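Local coordinates for GGDEF and EAL domain-containing protein (Vibrio cholerae O1 str. 2010EL-1786, PDB 6PWK) that binds c-di-GMP as a LapD-type receptor and probably controls large adhesins and biofilm formation in response, at residues 251-254 / 255-259. Numbering follows the deposited sequence.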
ATOM      1  N   TYR A 251     -17.243  12.890  -7.190  1.00 44.81           N
ATOM      2  CA  TYR A 251     -18.633  13.304  -7.349  1.00 56.22           C
ATOM      3  C   TYR A 251     -18.835  14.738  -6.873  1.00 61.05           C
ATOM      4  O   TYR A 251     -19.487  15.542  -7.550  1.00 55.34           O
ATOM      5  CB  TYR A 251     -19.559  12.350  -6.595  1.00 53.41           C
ATOM      6  CG  TYR A 251     -21.003  12.795  -6.582  1.00 59.81           C
ATOM      7  CD1 TYR A 251     -21.835  12.553  -7.668  1.00 61.35           C
ATOM      8  CD2 TYR A 251     -21.536  13.460  -5.484  1.00 59.02           C
ATOM      9  CE1 TYR A 251     -23.157  12.960  -7.661  1.00 61.98           C
ATOM     10  CE2 TYR A 251     -22.854  13.872  -5.469  1.00 58.32           C
ATOM     11  CZ  TYR A 251     -23.660  13.619  -6.559  1.00 65.40           C
ATOM     12  OH  TYR A 251     -24.975  14.024  -6.547  1.00 78.20           O
ATOM     13  N   VAL A 252     -18.280  15.074  -5.705  1.00 57.94           N
ATOM     14  CA  VAL A 252     -18.417  16.426  -5.173  1.00 55.31           C
ATOM     15  C   VAL A 252     -17.773  17.439  -6.111  1.00 55.73           C
ATOM     16  O   VAL A 252     -18.344  18.501  -6.387  1.00 57.67           O
ATOM     17  CB  VAL A 252     -17.819  16.503  -3.757  1.00 53.84           C
ATOM     18  CG1 VAL A 252     -17.784  17.945  -3.270  1.00 41.75           C
ATOM     19  CG2 VAL A 252     -18.614  15.625  -2.798  1.00 34.88           C
ATOM     20  N   ILE A 253     -16.579  17.125  -6.622  1.00 60.33           N
ATOM     21  CA  ILE A 253     -15.890  18.044  -7.527  1.00 58.71           C
ATOM     22  C   ILE A 253     -16.700  18.249  -8.799  1.00 61.99           C
ATOM     23  O   ILE A 253     -16.812  19.372  -9.307  1.00 59.47           O
ATOM     24  CB  ILE A 253     -14.471  17.532  -7.832  1.00 46.91           C
ATOM     25  CG1 ILE A 253     -13.604  17.576  -6.575  1.00 53.52           C
ATOM     26  CG2 ILE A 253     -13.831  18.352  -8.941  1.00 52.16           C
ATOM     27  CD1 ILE A 253     -12.254  16.918  -6.745  1.00 52.06           C
ATOM     28  N   GLU A 254     -17.284  17.173  -9.331  1.00 64.89           N
ATOM     29  CA  GLU A 254     -18.127  17.301 -10.516  1.00 63.03           C
ATOM     30  C   GLU A 254     -19.325  18.199 -10.242  1.00 66.97           C
ATOM     31  O   GLU A 254     -19.629  19.102 -11.028  1.00 64.83           O
ATOM     32  CB  GLU A 254     -18.582  15.920 -10.989  1.00 60.83           C
ATOM     33  CG  GLU A 254     -17.506  15.122 -11.706  1.00 66.97           C
ATOM     34  CD  GLU A 254     -17.957  13.716 -12.050  1.00 80.31           C
ATOM     35  OE1 GLU A 254     -18.966  13.256 -11.477  1.00 86.07           O
ATOM     36  OE2 GLU A 254     -17.300  13.071 -12.894  1.00 90.60           O
ATOM     37  N   ARG A 255     -20.009  17.976  -9.115  1.00 73.46           N
ATOM     38  CA  ARG A 255     -21.190  18.773  -8.791  1.00 70.65           C
ATOM     39  C   ARG A 255     -20.829  20.237  -8.566  1.00 54.76           C
ATOM     40  O   ARG A 255     -21.575  21.136  -8.968  1.00 59.00           O
ATOM     41  CB  ARG A 255     -21.890  18.197  -7.561  1.00 72.58           C
ATOM     42  CG  ARG A 255     -22.439  16.794  -7.766  1.00 78.24           C
ATOM     43  CD  ARG A 255     -23.754  16.807  -8.530  1.00 83.54           C
ATOM     44  NE  ARG A 255     -24.899  16.992  -7.642  1.00 88.03           N
ATOM     45  CZ  ARG A 255     -25.497  18.158  -7.418  1.00 91.72           C
ATOM     46  NH1 ARG A 255     -25.064  19.257  -8.022  1.00103.16           N
ATOM     47  NH2 ARG A 255     -26.532  18.224  -6.592  1.00 83.04           N
ATOM     48  N   VAL A 256     -19.685  20.495  -7.929  1.00 48.86           N
ATOM     49  CA  VAL A 256     -19.260  21.873  -7.696  1.00 47.16           C
ATOM     50  C   VAL A 256     -18.927  22.564  -9.013  1.00 55.80           C
ATOM     51  O   VAL A 256     -19.297  23.724  -9.231  1.00 69.02           O
ATOM     52  CB  VAL A 256     -18.069  21.905  -6.720  1.00 52.03           C
ATOM     53  CG1 VAL A 256     -17.427  23.282  -6.707  1.00 59.46           C
ATOM     54  CG2 VAL A 256     -18.524  21.516  -5.321  1.00 51.25           C
ATOM     55  N   ILE A 257     -18.232  21.866  -9.916  1.00 61.42           N
ATOM     56  CA  ILE A 257     -17.857  22.469 -11.192  1.00 61.19           C
ATOM     57  C   ILE A 257     -19.094  22.759 -12.034  1.00 62.90           C
ATOM     58  O   ILE A 257     -19.158  23.780 -12.731  1.00 64.84           O
ATOM     59  CB  ILE A 257     -16.851  21.566 -11.931  1.00 63.31           C
ATOM     60  CG1 ILE A 257     -15.498  21.593 -11.219  1.00 68.22           C
ATOM     61  CG2 ILE A 257     -16.694  21.997 -13.385  1.00 51.81           C
ATOM     62  CD1 ILE A 257     -14.455  20.701 -11.847  1.00 73.59           C
ATOM     63  N   GLN A 258     -20.100  21.879 -11.977  1.00 63.40           N
ATOM     64  CA  GLN A 258     -21.365  22.155 -12.651  1.00 75.53           C
ATOM     65  C   GLN A 258     -21.956  23.481 -12.191  1.00 82.58           C
ATOM     66  O   GLN A 258     -22.447  24.270 -13.007  1.00 82.80           O
ATOM     67  CB  GLN A 258     -22.362  21.024 -12.396  1.00 85.37           C
ATOM     68  CG  GLN A 258     -21.969  19.674 -12.964  1.00 99.90           C
ATOM     69  CD  GLN A 258     -22.845  18.557 -12.432  1.00106.66           C
ATOM     70  OE1 GLN A 258     -23.987  18.787 -12.032  1.00117.29           O
ATOM     71  NE2 GLN A 258     -22.310  17.340 -12.410  1.00 98.18           N
ATOM     72  N   GLN A 259     -21.912  23.748 -10.882  1.00 84.12           N
ATOM     73  CA  GLN A 259     -22.436  25.007 -10.360  1.00 89.46           C
ATOM     74  C   GLN A 259     -21.632  26.198 -10.863  1.00 89.60           C
ATOM     75  O   GLN A 259     -22.199  27.252 -11.170  1.00 99.51           O
ATOM     76  CB  GLN A 259     -22.453  24.973  -8.832  1.00 95.19           C
ATOM     77  CG  GLN A 259     -23.608  24.183  -8.241  1.00103.43           C
ATOM     78  CD  GLN A 259     -24.950  24.832  -8.518  1.00116.30           C
ATOM     79  OE1 GLN A 259     -25.039  26.045  -8.710  1.00123.44           O
ATOM     80  NE2 GLN A 259     -26.003  24.023  -8.544  1.00119.11           N
TER
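Tyr251 CG lies opposite its backbone N and beside the carbonyl carbon (chi1 174°), sending the ring outward alongside Arg255, which, folded at chi2 and chi3 (-79° and -86°), sets CG over one ring face, with CD near CZ and the hydroxyl. The two side chains point the same way. Arg255 CG is displaced toward the rim and 3.8 Å from the Tyr251 ring centroid, a CH-pi contact. The bend then brings Arg255 NE to Tyr251 OH at 3.2 Å, a somewhat bent hydrogen bond with the hydroxyl lying in the guanidinium plane; ring and guanidinium stand almost perpendicular. Arginine suits this place because its CG can rest on a ring face while NE reaches the phenol.

Beneath these side chains runs ordinary alpha-helical bonding, as from Arg255 N to Tyr251 O (2.9 Å). On the inward side, Ile253 and Ile257 run side by side, Ile253 CG2 meeting Ile257 CD1 at 3.8 Å, whereas Val252 CG1 and Val256 CG2 make a looser contact of 4.2 Å. Branched aliphatic residues fit here because this side of helix 245-261 packs on strands 269-272 and 301-305 of the EAL barrel; Val252 also touches the bound c-di-GMP. Glu254 and Gln258 are polar and suit the solvent-exposed side, although Glu254 also touches Trp286.

Tyr251 OH also hydrogen-bonds Asp198 OD1. The phenol thus accepts from Arg255 NE and, if Asp198 is ionised as expected, donates to its carboxylate; these two polar partners, with Arg255 CG on one face and the Phe200 ring nearby, restrain the tyrosine.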